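Local coordinates for protein endoglucanase E (Clostridium thermocellum, PDB 2WAO) that probably removes acetyl groups from plant cell-wall polysaccharides as a family 2 carbohydrate esterase and also binds cellulose-derived glucan chains in its active site, at residues Asn14-Phe19 with Asp194-Thr199; Leu36-Thr41 with Lys77-Leu82; Val90-Thr95 with Asn153-Tyr158. One frame throughout, in Å; residues are numbered along the deposited sequence. Where two conformers were deposited one is given.

The chain pairs an N-terminal antiparallel beta sandwich with a C-terminal SGNH (GDSL-like) hydrolase built on a parallel sheet. Contacts 1 and 3 join the two domains, their centres about 17 Å apart. Contact 2 lies within the sandwich near the surface, its centre about 20 Å from that of contact 3 and about 29 Å from that of contact 1. Along the sequence, contact 1 spans the other two, and contact 2 closes before contact 3 opens. Contacts 2 and 3 use neighbouring strands of one sheet, 33-40 and 85-93, and touch across the sandwich, where Leu78 of strand 73-79 packs on Leu91. Contacts 1 and 3 thus attach the sandwich to the glycan-binding hydrolase at separate places.

Contact 1 of 3, residues Asn14-Phe19 with Asp194-Thr199; sequences NGRFDF and DRYPYT. With FMT (formic acid), chain L.
Arg16 of the beta-sandwich domain reaches into the type I beta turn Arg195-Tyr198 of the SGNH hydrolase domain and grips two of its carbonyls with one guanidinium nitrogen. Its CG stands anti to the carbonyl carbon, beside the backbone N (chi1 -64°), and the chain beyond runs extended to NE. NH1 gives a nearly straight bond to Tyr196 O (2.8 Å, 167°) and a bent one to Tyr198 O (2.9 Å, 137°). Both oxygens lie at the guanidinium edge, in its plane, whereas NH1 itself sits well above the carbonyl plane of Tyr198 and tilted from that of Tyr196. A weak bond from NH2 to Tyr196 O (3.4 Å) completes the grip.

The Tyr196 ring crosses the arginine side chain at about a right angle, with CE1 3.5 Å from Arg16 NH2. Glu126 ties the two together: one carboxylate oxygen forms a salt bridge with Arg16 NH2, the other a hydrogen bond with Tyr196 OH. Trp207 adds a cation-pi contact to the same guanidinium.

Thr199 supplies the apolar part. Its CG2, anti to the backbone N, rests 3.6 Å from Phe17 C, and its hydroxyl OG1 meets a water that donates to Phe17 O. Beyond the joint, Gly15 N is hydrogen-bonded to O1 of a bound formic acid (3.2 Å), probably from the crystallisation liquor. A second bridging water spans the domains main chain to main chain, donating to Arg16 O (2.6 Å) and to Thr199 O (3.0 Å).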
loop_
_atom_site.group_PDB
_atom_site.type_symbol
_atom_site.label_atom_id
_atom_site.label_comp_id
_atom_site.label_asym_id
_atom_site.label_seq_id
_atom_site.Cartn_x
_atom_site.Cartn_y
_atom_site.Cartn_z
ATOM N N ASN A 14 12.198 1.670 2.960
ATOM C CA ASN A 14 10.943 1.288 3.599
ATOM C C ASN A 14 10.000 0.577 2.630
ATOM O O ASN A 14 9.327 1.223 1.862
ATOM C CB ASN A 14 10.222 2.535 4.110
ATOM C CG ASN A 14 10.976 3.220 5.224
ATOM O OD1 ASN A 14 11.596 2.540 6.055
ATOM N ND2 ASN A 14 10.949 4.560 5.246
ATOM N N GLY A 15 9.973 -0.745 2.671
ATOM C CA GLY A 15 9.217 -1.507 1.712
ATOM C C GLY A 15 9.887 -2.850 1.500
ATOM O O GLY A 15 10.863 -3.231 2.224
ATOM N N ARG A 16 9.363 -3.566 0.528
ATOM C CA ARG A 16 9.994 -4.767 0.010
ATOM C C ARG A 16 10.981 -4.377 -1.068
ATOM O O ARG A 16 10.594 -3.980 -2.182
ATOM C CB ARG A 16 8.964 -5.796 -0.518
ATOM C CG ARG A 16 8.039 -6.338 0.588
ATOM C CD ARG A 16 7.172 -7.417 -0.006
ATOM N NE ARG A 16 6.276 -8.040 0.971
ATOM C CZ ARG A 16 5.509 -9.065 0.643
ATOM N NH1 ARG A 16 5.577 -9.538 -0.599
ATOM N NH2 ARG A 16 4.682 -9.623 1.539
ATOM N N PHE A 17 12.263 -4.423 -0.725
ATOM C CA PHE A 17 13.305 -4.078 -1.704
ATOM C C PHE A 17 14.142 -5.323 -2.059
ATOM O O PHE A 17 14.340 -6.197 -1.207
ATOM C CB PHE A 17 14.205 -2.935 -1.191
ATOM C CG PHE A 17 13.590 -1.566 -1.279
ATOM C CD1 PHE A 17 13.974 -0.659 -2.278
ATOM C CD2 PHE A 17 12.674 -1.146 -0.332
ATOM C CE1 PHE A 17 13.409 0.638 -2.347
ATOM C CE2 PHE A 17 12.083 0.139 -0.410
ATOM C CZ PHE A 17 12.479 1.039 -1.393
ATOM N N ASP A 18 14.602 -5.385 -3.315
ATOM C CA ASP A 18 15.572 -6.358 -3.777
ATOM C C ASP A 18 16.948 -5.671 -3.866
ATOM O O ASP A 18 17.099 -4.630 -4.540
ATOM C CB ASP A 18 15.124 -6.861 -5.143
ATOM C CG ASP A 18 16.144 -7.751 -5.845
ATOM O OD1 ASP A 18 16.846 -8.552 -5.196
ATOM O OD2 ASP A 18 16.191 -7.670 -7.100
ATOM N N PHE A 19 17.946 -6.245 -3.195
ATOM C CA PHE A 19 19.293 -5.635 -3.178
ATOM C C PHE A 19 20.308 -6.418 -4.034
ATOM O O PHE A 19 21.521 -6.207 -3.918
ATOM C CB PHE A 19 19.748 -5.506 -1.713
ATOM C CG PHE A 19 18.903 -4.552 -0.892
ATOM C CD1 PHE A 19 19.150 -3.182 -0.937
ATOM C CD2 PHE A 19 17.859 -5.021 -0.073
ATOM C CE1 PHE A 19 18.407 -2.274 -0.178
ATOM C CE2 PHE A 19 17.092 -4.113 0.690
ATOM C CZ PHE A 19 17.372 -2.733 0.633
ATOM N N ASP A 194 -1.065 -15.664 -5.077
ATOM C CA ASP A 194 0.005 -15.878 -6.053
ATOM C C ASP A 194 1.004 -14.717 -6.072
ATOM O O ASP A 194 2.172 -14.917 -6.409
ATOM C CB ASP A 194 -0.558 -16.060 -7.468
ATOM C CG ASP A 194 -1.635 -17.171 -7.582
ATOM O OD1 ASP A 194 -1.454 -18.252 -6.984
ATOM O OD2 ASP A 194 -2.668 -16.956 -8.317
ATOM N N ARG A 195 0.579 -13.490 -5.768
ATOM C CA ARG A 195 1.506 -12.331 -5.851
ATOM C C ARG A 195 2.141 -12.014 -4.501
ATOM O O ARG A 195 3.246 -11.478 -4.423
ATOM C CB ARG A 195 0.740 -11.094 -6.352
ATOM C CG ARG A 195 0.078 -11.297 -7.766
ATOM C CD ARG A 195 0.028 -10.004 -8.478
ATOM N NE ARG A 195 -0.627 -9.955 -9.788
ATOM C CZ ARG A 195 0.014 -10.147 -10.949
ATOM N NH1 ARG A 195 1.299 -10.514 -10.975
ATOM N NH2 ARG A 195 -0.657 -10.004 -12.092
ATOM N N TYR A 196 1.393 -12.336 -3.443
ATOM C CA TYR A 196 1.781 -12.051 -2.057
ATOM C C TYR A 196 3.234 -12.473 -1.690
ATOM O O TYR A 196 3.858 -11.728 -0.965
ATOM C CB TYR A 196 0.765 -12.652 -1.069
ATOM C CG TYR A 196 1.041 -12.374 0.391
ATOM C CD1 TYR A 196 1.158 -11.063 0.874
ATOM C CD2 TYR A 196 1.179 -13.427 1.305
ATOM C CE1 TYR A 196 1.419 -10.812 2.244
ATOM C CE2 TYR A 196 1.419 -13.182 2.647
ATOM C CZ TYR A 196 1.516 -11.866 3.115
ATOM O OH TYR A 196 1.801 -11.631 4.468
ATOM N N PRO A 197 3.739 -13.628 -2.185
ATOM C CA PRO A 197 5.119 -14.081 -1.862
ATOM C C PRO A 197 6.270 -13.230 -2.433
ATOM O O PRO A 197 7.452 -13.502 -2.112
ATOM C CB PRO A 197 5.171 -15.525 -2.438
ATOM C CG PRO A 197 3.687 -15.930 -2.621
ATOM C CD PRO A 197 3.049 -14.632 -3.016
ATOM N N TYR A 198 5.954 -12.258 -3.297
ATOM C CA TYR A 198 7.006 -11.605 -4.105
ATOM C C TYR A 198 7.462 -10.198 -3.686
ATOM O O TYR A 198 6.672 -9.361 -3.231
ATOM C CB TYR A 198 6.669 -11.659 -5.616
ATOM C CG TYR A 198 6.651 -13.087 -6.095
ATOM C CD1 TYR A 198 7.847 -13.767 -6.371
ATOM C CD2 TYR A 198 5.446 -13.788 -6.205
ATOM C CE1 TYR A 198 7.839 -15.101 -6.756
ATOM C CE2 TYR A 198 5.414 -15.106 -6.605
ATOM C CZ TYR A 198 6.629 -15.765 -6.876
ATOM O OH TYR A 198 6.653 -17.085 -7.262
ATOM N N THR A 199 8.763 -9.989 -3.808
ATOM C CA THR A 199 9.351 -8.642 -3.747
ATOM C C THR A 199 9.031 -7.932 -5.052
ATOM O O THR A 199 8.531 -6.808 -5.045
ATOM C CB THR A 199 10.883 -8.703 -3.578
ATOM O OG1 THR A 199 11.170 -9.442 -2.390
ATOM C CG2 THR A 199 11.459 -7.302 -3.456
HETATM C C FMT L . 10.895 -0.804 6.675
HETATM O O1 FMT L . 10.587 -1.540 5.724
HETATM O O2 FMT L . 10.228 0.158 7.104
HETATM O O HOH W 1 8.597 -4.092 -3.889
HETATM O O HOH W 2 13.657 -9.299 -1.883
#

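Contact 2 of 3, residues Leu36-Thr41 with Lys77-Leu82; sequences LNFYGT and KLVSGL
Thr41 O is the polar centre of this contact, where residues 77-82 turn round the carbonyl just past the end of strand 33-40. Leu82 N donates to it in the carbonyl plane, on a lone pair (3.1 Å, 158°). Ser80 CA adds a CA-H...O contact to the same oxygen at 3.5 Å. The N-H of Gly81 is turned instead to a water, 3.2 Å from Gly81 N, which also lies 2.8 Å from Thr41 OG1. That hydroxyl stands between the backbone N and the carbonyl carbon (chi1 66°), while CG2 takes the position anti to the carbonyl carbon. Thr41 CB and CG2 each lie 3.4 Å from Leu82 O, so the two residues touch through backbone and side chain alike.

Beneath this polar layer the side chains meet more loosely. Leu82 CD1, held anti to its own CA (chi2 168°), approaches the edge of the Phe38 ring, 4.0 Å from CZ and near the ring plane; the two side chains cross at about a right angle. Val79 CG1 comes obliquely to the same CZ, at 4.3 Å. The ring also meets those of Phe109 and of His87 on strand 85-93.

Strand 33-40 belongs to one sheet of the beta sandwich and strand 73-79 to the other, where it is an outermost strand, and the contact bridges the sheets at one end. Leu78 and Val79 both face Ala43 in a classic beta bulge just before the turn. The polar hold rests on Thr41 O, one backbone N-H and a bridging water near the surface, so it depends on how the chain turns at residues 80-82, with the looser packing around Phe38 adding to it.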
loop_
_atom_site.group_PDB
_atom_site.type_symbol
_atom_site.label_atom_id
_atom_site.label_comp_id
_atom_site.label_asym_id
_atom_site.label_seq_id
_atom_site.Cartn_x
_atom_site.Cartn_y
_atom_site.Cartn_z
ATOM N N LEU A 36 15.843 9.443 4.220
ATOM C CA LEU A 36 17.227 9.805 4.590
ATOM C C LEU A 36 17.287 11.218 5.155
ATOM O O LEU A 36 16.367 11.992 4.970
ATOM C CB LEU A 36 18.155 9.638 3.368
ATOM C CG LEU A 36 17.843 10.502 2.117
ATOM C CD1 LEU A 36 18.281 11.969 2.338
ATOM C CD2 LEU A 36 18.543 9.925 0.903
ATOM N N ASN A 37 18.378 11.525 5.847
ATOM C CA ASN A 37 18.723 12.877 6.238
ATOM C C ASN A 37 19.920 13.369 5.431
ATOM O O ASN A 37 20.834 12.601 5.160
ATOM C CB ASN A 37 19.089 12.916 7.730
ATOM C CG ASN A 37 17.890 12.616 8.640
ATOM O OD1 ASN A 37 16.846 13.275 8.566
ATOM N ND2 ASN A 37 18.049 11.627 9.494
ATOM N N PHE A 38 19.885 14.621 4.993
ATOM C CA PHE A 38 21.036 15.182 4.292
ATOM C C PHE A 38 21.326 16.580 4.806
ATOM O O PHE A 38 20.437 17.270 5.349
ATOM C CB PHE A 38 20.872 15.173 2.763
ATOM C CG PHE A 38 19.837 16.127 2.251
ATOM C CD1 PHE A 38 20.210 17.388 1.744
ATOM C CD2 PHE A 38 18.492 15.765 2.240
ATOM C CE1 PHE A 38 19.243 18.313 1.262
ATOM C CE2 PHE A 38 17.517 16.671 1.736
ATOM C CZ PHE A 38 17.915 17.969 1.244
ATOM N N TYR A 39 22.572 16.980 4.622
ATOM C CA TYR A 39 23.003 18.335 4.919
ATOM C C TYR A 39 23.211 19.036 3.583
ATOM O O TYR A 39 23.898 18.531 2.714
ATOM C CB TYR A 39 24.320 18.354 5.710
ATOM C CG TYR A 39 24.654 19.753 6.200
ATOM C CD1 TYR A 39 24.245 20.180 7.458
ATOM C CD2 TYR A 39 25.310 20.662 5.373
ATOM C CE1 TYR A 39 24.522 21.485 7.912
ATOM C CE2 TYR A 39 25.594 21.978 5.816
ATOM C CZ TYR A 39 25.184 22.368 7.085
ATOM O OH TYR A 39 25.442 23.648 7.544
ATOM N N GLY A 40 22.594 20.187 3.414
ATOM C CA GLY A 40 22.883 21.001 2.212
ATOM C C GLY A 40 21.699 21.866 1.839
ATOM O O GLY A 40 20.931 22.273 2.721
ATOM N N THR A 41 21.577 22.143 0.545
ATOM C CA THR A 41 20.524 23.031 0.049
ATOM C C THR A 41 19.642 22.353 -1.002
ATOM O O THR A 41 18.613 22.891 -1.388
ATOM C CB THR A 41 21.129 24.312 -0.601
ATOM O OG1 THR A 41 21.850 23.939 -1.791
ATOM C CG2 THR A 41 22.041 25.032 0.392
ATOM N N LYS A 77 16.113 16.497 -10.171
ATOM C CA LYS A 77 16.349 17.355 -8.993
ATOM C C LYS A 77 15.114 17.349 -8.102
ATOM O O LYS A 77 14.050 17.872 -8.487
ATOM C CB LYS A 77 16.721 18.790 -9.412
ATOM C CG LYS A 77 16.759 19.815 -8.268
ATOM C CD LYS A 77 18.018 19.672 -7.432
ATOM C CE LYS A 77 19.280 19.888 -8.275
ATOM N NZ LYS A 77 19.408 21.324 -8.637
ATOM N N LEU A 78 15.242 16.764 -6.909
ATOM C CA LEU A 78 14.103 16.634 -6.003
ATOM C C LEU A 78 13.676 17.926 -5.344
ATOM O O LEU A 78 12.478 18.187 -5.193
ATOM C CB LEU A 78 14.351 15.567 -4.924
ATOM C CG LEU A 78 14.525 14.112 -5.411
ATOM C CD1 LEU A 78 14.779 13.281 -4.156
ATOM C CD2 LEU A 78 13.267 13.619 -6.239
ATOM N N VAL A 79 14.641 18.740 -4.924
ATOM C CA VAL A 79 14.340 19.951 -4.202
ATOM C C VAL A 79 15.608 20.783 -4.293
ATOM O O VAL A 79 16.694 20.240 -4.407
ATOM C CB VAL A 79 13.994 19.650 -2.698
ATOM C CG1 VAL A 79 15.219 19.024 -1.930
ATOM C CG2 VAL A 79 13.468 20.892 -2.007
ATOM N N SER A 80 15.454 22.098 -4.243
ATOM C CA SER A 80 16.619 22.980 -4.267
ATOM C C SER A 80 16.281 24.328 -3.649
ATOM O O SER A 80 15.116 24.620 -3.335
ATOM C CB SER A 80 17.162 23.142 -5.685
ATOM O OG SER A 80 16.154 23.664 -6.545
ATOM N N GLY A 81 17.323 25.109 -3.381
ATOM C CA GLY A 81 17.141 26.451 -2.858
ATOM C C GLY A 81 16.752 26.477 -1.409
ATOM O O GLY A 81 16.234 27.484 -0.943
ATOM N N LEU A 82 16.989 25.377 -0.687
ATOM C CA LEU A 82 16.687 25.309 0.751
ATOM C C LEU A 82 17.743 26.054 1.550
ATOM O O LEU A 82 18.900 26.136 1.124
ATOM C CB LEU A 82 16.635 23.850 1.250
ATOM C CG LEU A 82 15.711 22.866 0.523
ATOM C CD1 LEU A 82 16.022 21.434 0.966
ATOM C CD2 LEU A 82 14.197 23.195 0.776
HETATM O O HOH W 3 20.393 24.545 -4.124
#

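Contact 3 of 3, residues Val90-Thr95 with Asn153-Tyr158; sequences VLWKRT and NSYMSY
Ser154 and Trp92 lead the hydrogen bonding between the sandwich strand 85-93 and the loop before helix 158-165 of the SGNH hydrolase domain, with its short 3-10 turn at 154-155. Ser154 OG lies near the plane of the indole, accepts from Trp92 NE1 (2.9 Å, 160°) and donates its own hydrogen bond to Arg94 O (2.8 Å). Its place between the backbone N and the carbonyl carbon (chi1 61°) puts OG within reach of both. Ser154 N gives Arg94 O a second bond, a longer one of 3.3 Å, so a single residue holds that carbonyl through main chain and side chain.

The aromatic contact is a T-shaped pair. The edge of Tyr155 is turned to the face of Trp92, with ring planes at 88° and 5.1 Å between the Tyr155 centroid and that of the six-membered ring. Tyr155 CD1 comes over the indole, 3.6 Å from Trp92 CD2, and CB makes a CH-pi contact over the five-membered ring, 4.0 Å from its centroid.

A flat polar stack adds to these. The Arg94 chain bends at chi3, and its guanidinium lies stacked on the Asn153 amide, the planes nearly parallel and NH1 3.4 Å from Asn153 CG. The charge is answered by Glu139, which forms a salt bridge with NH2.

Ser157 takes the N-cap position of helix 158-165, its backbone N bonded to Ser154 O at 3.1 Å, and Ala160 of that helix touches Trp92. Tyr155 packs on Gln56 and Ile58 of strand 52-59 and makes a cation-pi contact with Arg164, so the segment leading into helix 158-165 is packed against strands 52-59 and 85-93 of the sandwich.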
loop_
_atom_site.group_PDB
_atom_site.type_symbol
_atom_site.label_atom_id
_atom_site.label_comp_id
_atom_site.label_asym_id
_atom_site.label_seq_id
_atom_site.Cartn_x
_atom_site.Cartn_y
_atom_site.Cartn_z
ATOM N N VAL A 90 11.785 12.112 2.371
ATOM C CA VAL A 90 11.162 10.827 2.049
ATOM C C VAL A 90 10.884 10.862 0.535
ATOM O O VAL A 90 10.333 11.863 0.031
ATOM C CB VAL A 90 9.845 10.625 2.810
ATOM C CG1 VAL A 90 9.115 9.393 2.280
ATOM C CG2 VAL A 90 10.085 10.546 4.311
ATOM N N LEU A 91 11.315 9.825 -0.184
ATOM C CA LEU A 91 10.983 9.704 -1.625
ATOM C C LEU A 91 9.975 8.551 -1.790
ATOM O O LEU A 91 10.304 7.393 -1.511
ATOM C CB LEU A 91 12.266 9.490 -2.454
ATOM C CG LEU A 91 12.090 9.278 -3.951
ATOM C CD1 LEU A 91 11.344 10.467 -4.609
ATOM C CD2 LEU A 91 13.453 9.028 -4.652
ATOM N N TRP A 92 8.757 8.857 -2.248
ATOM C CA TRP A 92 7.622 7.924 -2.155
ATOM C C TRP A 92 7.154 7.474 -3.541
ATOM O O TRP A 92 6.936 8.312 -4.447
ATOM C CB TRP A 92 6.474 8.626 -1.418
ATOM C CG TRP A 92 5.231 7.794 -1.154
ATOM C CD1 TRP A 92 4.223 7.478 -2.047
ATOM C CD2 TRP A 92 4.895 7.145 0.079
ATOM N NE1 TRP A 92 3.298 6.673 -1.431
ATOM C CE2 TRP A 92 3.671 6.476 -0.122
ATOM C CE3 TRP A 92 5.504 7.091 1.353
ATOM C CZ2 TRP A 92 3.026 5.755 0.904
ATOM C CZ3 TRP A 92 4.860 6.348 2.373
ATOM C CH2 TRP A 92 3.614 5.729 2.139
ATOM N N LYS A 93 7.032 6.161 -3.726
ATOM C CA LYS A 93 6.536 5.619 -4.975
ATOM C C LYS A 93 4.991 5.677 -4.907
ATOM O O LYS A 93 4.327 4.926 -4.146
ATOM C CB LYS A 93 7.008 4.178 -5.195
ATOM C CG LYS A 93 6.565 3.622 -6.566
ATOM C CD LYS A 93 7.002 2.125 -6.711
ATOM C CE LYS A 93 6.905 1.643 -8.167
ATOM N NZ LYS A 93 5.575 0.979 -8.532
ATOM N N ARG A 94 4.414 6.590 -5.660
ATOM C CA ARG A 94 2.937 6.761 -5.607
ATOM C C ARG A 94 2.152 5.615 -6.217
ATOM O O ARG A 94 1.088 5.225 -5.693
ATOM C CB ARG A 94 2.555 8.041 -6.333
ATOM C CG ARG A 94 3.086 9.250 -5.624
ATOM C CD ARG A 94 3.047 10.498 -6.562
ATOM N NE ARG A 94 1.740 10.778 -7.239
ATOM C CZ ARG A 94 0.849 11.712 -6.871
ATOM N NH1 ARG A 94 0.994 12.444 -5.755
ATOM N NH2 ARG A 94 -0.239 11.907 -7.604
ATOM N N THR A 95 2.664 5.140 -7.339
ATOM C CA THR A 95 1.997 4.214 -8.246
ATOM C C THR A 95 2.252 2.742 -7.904
ATOM O O THR A 95 3.242 2.371 -7.250
ATOM C CB THR A 95 2.461 4.484 -9.689
ATOM O OG1 THR A 95 3.863 4.786 -9.653
ATOM C CG2 THR A 95 1.706 5.698 -10.289
ATOM N N ASN A 153 -2.505 8.238 -5.989
ATOM C CA ASN A 153 -1.627 8.716 -4.943
ATOM C C ASN A 153 -1.699 7.861 -3.658
ATOM O O ASN A 153 -2.453 8.186 -2.698
ATOM C CB ASN A 153 -1.929 10.198 -4.644
ATOM C CG ASN A 153 -1.045 10.764 -3.568
ATOM O OD1 ASN A 153 -1.263 11.893 -3.083
ATOM N ND2 ASN A 153 0.008 10.042 -3.233
ATOM N N SER A 154 -0.844 6.820 -3.614
ATOM C CA SER A 154 -0.803 5.963 -2.416
ATOM C C SER A 154 -0.369 6.681 -1.129
ATOM O O SER A 154 -0.611 6.161 -0.043
ATOM C CB SER A 154 0.048 4.713 -2.616
ATOM O OG SER A 154 1.367 5.119 -2.893
ATOM N N TYR A 155 0.273 7.842 -1.253
ATOM C CA TYR A 155 0.641 8.619 -0.042
ATOM C C TYR A 155 -0.631 9.044 0.698
ATOM O O TYR A 155 -0.602 9.222 1.918
ATOM C CB TYR A 155 1.453 9.883 -0.406
ATOM C CG TYR A 155 2.087 10.590 0.801
ATOM C CD1 TYR A 155 3.213 10.042 1.428
ATOM C CD2 TYR A 155 1.546 11.789 1.305
ATOM C CE1 TYR A 155 3.810 10.677 2.499
ATOM C CE2 TYR A 155 2.130 12.439 2.389
ATOM C CZ TYR A 155 3.270 11.879 2.962
ATOM O OH TYR A 155 3.859 12.502 4.020
ATOM N N MET A 156 -1.742 9.212 -0.042
ATOM C CA MET A 156 -3.034 9.611 0.561
ATOM C C MET A 156 -4.056 8.431 0.543
ATOM O O MET A 156 -5.283 8.628 0.505
ATOM C CB MET A 156 -3.582 10.893 -0.066
ATOM C CG MET A 156 -2.718 12.151 0.236
ATOM S SD MET A 156 -2.545 12.442 2.019
ATOM C CE MET A 156 -4.193 12.988 2.423
ATOM N N SER A 157 -3.525 7.193 0.526
ATOM C CA SER A 157 -4.372 6.013 0.743
ATOM C C SER A 157 -4.732 5.935 2.222
ATOM O O SER A 157 -4.001 6.453 3.096
ATOM C CB SER A 157 -3.648 4.733 0.342
ATOM O OG SER A 157 -2.647 4.411 1.289
ATOM N N TYR A 158 -5.863 5.297 2.514
ATOM C CA TYR A 158 -6.239 5.096 3.938
ATOM C C TYR A 158 -5.101 4.386 4.662
ATOM O O TYR A 158 -4.902 4.611 5.874
ATOM C CB TYR A 158 -7.526 4.287 4.080
ATOM C CG TYR A 158 -7.359 2.833 3.741
ATOM C CD1 TYR A 158 -7.171 1.878 4.757
ATOM C CD2 TYR A 158 -7.346 2.401 2.395
ATOM C CE1 TYR A 158 -6.976 0.551 4.460
ATOM C CE2 TYR A 158 -7.151 1.047 2.078
ATOM C CZ TYR A 158 -6.978 0.143 3.118
ATOM O OH TYR A 158 -6.758 -1.180 2.879
#